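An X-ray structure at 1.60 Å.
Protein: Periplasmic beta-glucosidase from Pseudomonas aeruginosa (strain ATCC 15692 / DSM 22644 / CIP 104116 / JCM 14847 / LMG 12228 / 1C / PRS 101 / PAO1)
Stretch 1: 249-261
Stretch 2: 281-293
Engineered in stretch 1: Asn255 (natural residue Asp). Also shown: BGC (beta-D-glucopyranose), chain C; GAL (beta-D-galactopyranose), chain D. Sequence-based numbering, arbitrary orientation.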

# COMPACT_ATOMS: atom_id res chain seq x y z
N LYS A 249 7.49 -27.77 -17.84
CA LYS A 249 7.48 -29.26 -17.83
C LYS A 249 8.11 -29.83 -16.57
O LYS A 249 8.32 -31.05 -16.52
CB LYS A 249 8.25 -29.79 -19.04
CG LYS A 249 7.76 -29.26 -20.36
CD LYS A 249 6.36 -29.67 -20.65
CE LYS A 249 6.28 -30.60 -21.86
NZ LYS A 249 5.00 -31.35 -21.88
N GLY A 250 8.47 -29.01 -15.59
CA GLY A 250 9.27 -29.41 -14.44
C GLY A 250 8.41 -29.66 -13.21
O GLY A 250 7.21 -30.04 -13.31
N LEU A 251 9.04 -29.50 -12.06
CA LEU A 251 8.54 -29.91 -10.76
C LEU A 251 8.00 -28.69 -9.99
O LEU A 251 8.76 -27.68 -9.84
CB LEU A 251 9.70 -30.55 -10.00
CG LEU A 251 9.39 -31.02 -8.59
CD1 LEU A 251 8.35 -32.12 -8.63
CD2 LEU A 251 10.67 -31.49 -7.90
N THR A 252 6.79 -28.76 -9.48
CA THR A 252 6.31 -27.73 -8.52
C THR A 252 6.51 -28.21 -7.09
O THR A 252 6.14 -29.37 -6.73
CB THR A 252 4.88 -27.34 -8.82
OG1 THR A 252 4.08 -28.53 -8.81
CG2 THR A 252 4.73 -26.67 -10.17
N ILE A 253 7.00 -27.36 -6.23
CA ILE A 253 7.30 -27.70 -4.83
C ILE A 253 6.52 -26.73 -3.96
O ILE A 253 6.65 -25.52 -4.16
CB ILE A 253 8.80 -27.61 -4.54
CG1 ILE A 253 9.60 -28.43 -5.55
CG2 ILE A 253 9.08 -27.96 -3.10
CD1 ILE A 253 11.09 -28.36 -5.37
N SER A 254 5.79 -27.26 -2.98
CA SER A 254 5.12 -26.41 -1.99
C SER A 254 6.17 -25.73 -1.12
O SER A 254 7.32 -26.17 -0.95
CB SER A 254 4.16 -27.19 -1.14
OG SER A 254 4.86 -27.74 -0.04
N ASN A 255 5.74 -24.65 -0.51
CA ASN A 255 6.55 -24.04 0.53
C ASN A 255 6.34 -24.80 1.83
O ASN A 255 5.56 -25.79 1.95
CB ASN A 255 6.18 -22.55 0.56
CG ASN A 255 7.36 -21.65 0.75
OD1 ASN A 255 8.07 -21.84 1.73
ND2 ASN A 255 7.53 -20.69 -0.17
N HIS A 256 6.96 -24.30 2.86
CA HIS A 256 7.19 -25.08 4.08
C HIS A 256 5.91 -25.12 4.93
O HIS A 256 5.51 -24.07 5.42
CB HIS A 256 8.36 -24.42 4.78
CG HIS A 256 8.80 -25.21 5.93
ND1 HIS A 256 8.02 -25.39 7.06
CD2 HIS A 256 9.94 -25.93 6.13
CE1 HIS A 256 8.66 -26.19 7.90
NE2 HIS A 256 9.84 -26.50 7.36
N GLY A 257 5.21 -26.26 5.03
CA GLY A 257 3.92 -26.30 5.73
C GLY A 257 2.78 -25.59 4.97
O GLY A 257 1.74 -25.34 5.54
N ALA A 258 3.00 -25.24 3.70
CA ALA A 258 2.04 -24.44 2.91
C ALA A 258 0.73 -25.20 2.68
O ALA A 258 -0.33 -24.57 2.65
CB ALA A 258 2.66 -24.08 1.59
N VAL A 259 0.79 -26.51 2.46
CA VAL A 259 -0.48 -27.27 2.25
C VAL A 259 -1.32 -27.17 3.52
O VAL A 259 -2.51 -26.84 3.48
CB VAL A 259 -0.21 -28.72 1.82
CG1 VAL A 259 -1.51 -29.47 1.72
CG2 VAL A 259 0.60 -28.78 0.52
N LYS A 260 -0.75 -27.45 4.68
CA LYS A 260 -1.53 -27.35 5.93
C LYS A 260 -2.02 -25.93 6.18
O LYS A 260 -3.12 -25.75 6.73
CB LYS A 260 -0.62 -27.87 7.04
CG LYS A 260 -1.30 -27.94 8.38
CD LYS A 260 -0.41 -28.60 9.44
CE LYS A 260 -1.13 -28.61 10.77
NZ LYS A 260 -0.34 -29.30 11.83
N GLU A 261 -1.25 -24.91 5.78
CA GLU A 261 -1.65 -23.49 5.96
C GLU A 261 -2.94 -23.16 5.20
O GLU A 261 -3.56 -22.13 5.49
CB GLU A 261 -0.55 -22.50 5.57
CG GLU A 261 0.61 -22.49 6.54
CD GLU A 261 1.75 -21.55 6.15
OE1 GLU A 261 1.52 -20.62 5.35
OE2 GLU A 261 2.89 -21.79 6.63
C2 BGC C . 12.80 -21.19 1.39
C3 BGC C . 12.21 -22.31 2.28
C4 BGC C . 11.81 -21.62 3.61
C5 BGC C . 10.75 -20.56 3.27
C6 BGC C . 10.31 -19.76 4.47
C1 BGC C . 11.75 -20.09 1.22
O1 BGC C . 12.42 -19.09 0.51
O2 BGC C . 13.20 -21.63 0.10
O3 BGC C . 13.23 -23.29 2.53
O4 BGC C . 11.25 -22.63 4.47
O5 BGC C . 11.35 -19.58 2.49
O6 BGC C . 9.30 -18.82 4.08
C1 GAL D . 11.91 -22.83 5.72
C2 GAL D . 13.36 -23.33 5.56
C3 GAL D . 13.93 -23.59 6.96
C4 GAL D . 13.84 -22.27 7.77
C5 GAL D . 12.38 -21.79 7.76
C6 GAL D . 12.23 -20.42 8.42
O2 GAL D . 13.35 -24.52 4.78
O3 GAL D . 15.31 -23.98 6.80
O4 GAL D . 14.69 -21.34 7.05
O5 GAL D . 11.87 -21.59 6.40
O6 GAL D . 10.85 -19.99 8.33
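Stretch 2, residues 281-293: AGVDMNMNDDLYS

Stretch 2 runs alongside stretch 1 in the same direction, Thr252 facing Asp284, Ile253 facing Met285 (CA to CA 4.7 Å, a single beta bridge) and Gly257 facing Asp289. Val283 and Met285 to Met287 are extended, while Asp284, at phi/psi -85/-46, breaks the run; Gly282, just before, has a positive phi that marks the exit from a helix, and beyond Asp290 a new helix starts at Leu291. Met285 N donates to Thr252 O (3.0 Å) and Ser254 N to Met285 O (2.8 Å), so the two backbones are joined through the residues on either side of Ile253. The p rotamer of Thr252 lets its OG1 donate to Gly282 O (2.6 Å) while accepting from Asp284 N (2.9 Å). Asp284, chi1 m, reaches back so that its OD2 receives Thr252 N (3.1 Å, nearly linear). Ser254, also p, points toward stretch 2; its OG accepts Met287 N (2.9 Å) and donates to Asn255 O (2.9 Å). Asn255 is an engineered replacement of Asp; its CA-to-CB bond points away from stretch 2, and chi1 of -139° (between wells) places OD1 3.3 Å from BGC C5. It opens a type II turn in which Gly257 takes positive phi and donates from N to Met287 O (3.2 Å). Met287, chi1 and chi2 both t, points toward stretch 1, its SD 3.8 Å from His256 N. The t rotamer of His256 presents one ring face to Asn288 CB, 4.1 Å from the ring centroid. Asp289 adopts p, and its carboxylate bridges the stretches: OD2 accepts Lys260 N (3.0 Å), and water 1 lies 2.7 Å from Asp289 OD2, while OD1 accepts Asn286 ND2 (2.8 Å) and Leu291 N (3.1 Å). The same water accepts from Val259 N (3.0 Å). Val259, chi1 t, packs CG1 on Leu291 CD2 (3.8 Å) and CG2 on Tyr292 CE1 (4.1 Å). Lys260 is all-t: CB lies 3.9 Å from Leu291 CD2, and the chain then leads away.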

# COMPACT_ATOMS: atom_id res chain seq x y z
N ALA A 281 -4.61 -28.47 -7.63
CA ALA A 281 -4.17 -27.17 -8.14
C ALA A 281 -2.91 -27.28 -8.98
O ALA A 281 -2.77 -26.53 -9.95
CB ALA A 281 -4.00 -26.19 -7.01
N GLY A 282 -2.07 -28.25 -8.66
CA GLY A 282 -0.83 -28.49 -9.40
C GLY A 282 0.41 -28.48 -8.54
O GLY A 282 1.50 -28.36 -9.13
N VAL A 283 0.30 -28.67 -7.22
CA VAL A 283 1.50 -28.79 -6.35
C VAL A 283 1.97 -30.25 -6.37
O VAL A 283 1.15 -31.12 -6.01
CB VAL A 283 1.18 -28.33 -4.93
CG1 VAL A 283 2.36 -28.58 -4.04
CG2 VAL A 283 0.79 -26.86 -4.90
N ASP A 284 3.18 -30.49 -6.83
CA ASP A 284 3.69 -31.89 -6.98
C ASP A 284 4.28 -32.40 -5.68
O ASP A 284 4.00 -33.56 -5.27
CB ASP A 284 4.74 -31.98 -8.07
CG ASP A 284 4.26 -31.66 -9.46
OD1 ASP A 284 3.00 -31.79 -9.76
OD2 ASP A 284 5.11 -31.30 -10.26
N MET A 285 5.10 -31.60 -5.03
CA MET A 285 5.91 -32.10 -3.91
C MET A 285 5.53 -31.29 -2.67
O MET A 285 5.35 -30.02 -2.72
CB MET A 285 7.39 -32.04 -4.30
CG MET A 285 8.33 -32.24 -3.20
SD MET A 285 9.97 -32.60 -3.98
CE MET A 285 10.02 -34.39 -3.80
N ASN A 286 5.34 -32.01 -1.59
CA ASN A 286 4.82 -31.51 -0.29
C ASN A 286 5.97 -31.35 0.69
O ASN A 286 6.56 -32.36 1.13
CB ASN A 286 3.77 -32.52 0.15
CG ASN A 286 3.16 -32.35 1.52
OD1 ASN A 286 2.85 -33.38 2.15
ND2 ASN A 286 2.95 -31.10 1.95
N MET A 287 6.26 -30.10 1.04
CA MET A 287 7.38 -29.77 1.96
C MET A 287 6.92 -29.86 3.41
O MET A 287 6.03 -29.08 3.86
CB MET A 287 7.98 -28.40 1.61
CG MET A 287 9.22 -28.04 2.37
SD MET A 287 9.82 -26.44 1.68
CE MET A 287 11.60 -26.64 1.75
N ASN A 288 7.55 -30.78 4.12
CA ASN A 288 7.63 -30.98 5.58
C ASN A 288 6.33 -31.41 6.27
O ASN A 288 6.47 -32.15 7.22
CB ASN A 288 8.31 -29.79 6.24
CG ASN A 288 9.40 -30.27 7.17
OD1 ASN A 288 10.27 -31.12 6.85
ND2 ASN A 288 9.28 -29.81 8.40
N ASP A 289 5.11 -31.00 5.88
CA ASP A 289 3.94 -31.23 6.77
C ASP A 289 3.37 -32.65 6.65
O ASP A 289 2.54 -33.03 7.50
CB ASP A 289 2.87 -30.14 6.64
CG ASP A 289 2.30 -29.98 5.27
OD1 ASP A 289 2.10 -31.01 4.61
OD2 ASP A 289 1.97 -28.81 4.91
N ASP A 290 3.83 -33.42 5.66
CA ASP A 290 3.45 -34.83 5.43
C ASP A 290 1.97 -35.02 5.14
O ASP A 290 1.51 -36.15 5.19
CB ASP A 290 3.90 -35.70 6.61
CG ASP A 290 5.39 -35.92 6.62
OD1 ASP A 290 6.07 -35.62 5.63
OD2 ASP A 290 5.86 -36.38 7.66
N LEU A 291 1.26 -33.98 4.74
CA LEU A 291 -0.18 -34.15 4.46
C LEU A 291 -0.36 -35.08 3.26
O LEU A 291 -1.32 -35.85 3.28
CB LEU A 291 -0.85 -32.79 4.21
CG LEU A 291 -1.55 -32.22 5.43
CD1 LEU A 291 -0.59 -32.03 6.57
CD2 LEU A 291 -2.24 -30.90 5.11
N TYR A 292 0.50 -35.02 2.25
CA TYR A 292 0.30 -35.85 1.05
C TYR A 292 0.38 -37.35 1.44
O TYR A 292 -0.49 -38.13 1.03
CB TYR A 292 1.31 -35.56 -0.05
CG TYR A 292 0.99 -34.38 -0.95
CD1 TYR A 292 0.15 -33.36 -0.53
CD2 TYR A 292 1.58 -34.27 -2.18
CE1 TYR A 292 -0.15 -32.30 -1.37
CE2 TYR A 292 1.30 -33.21 -3.04
CZ TYR A 292 0.41 -32.24 -2.64
OH TYR A 292 0.12 -31.19 -3.44
N SER A 293 1.40 -37.73 2.19
CA SER A 293 1.55 -39.14 2.61
C SER A 293 0.39 -39.55 3.51
O SER A 293 -0.01 -40.72 3.47
CB SER A 293 2.85 -39.33 3.29
OG SER A 293 3.92 -39.21 2.35
O HOH W 1 3.31 -28.19 2.61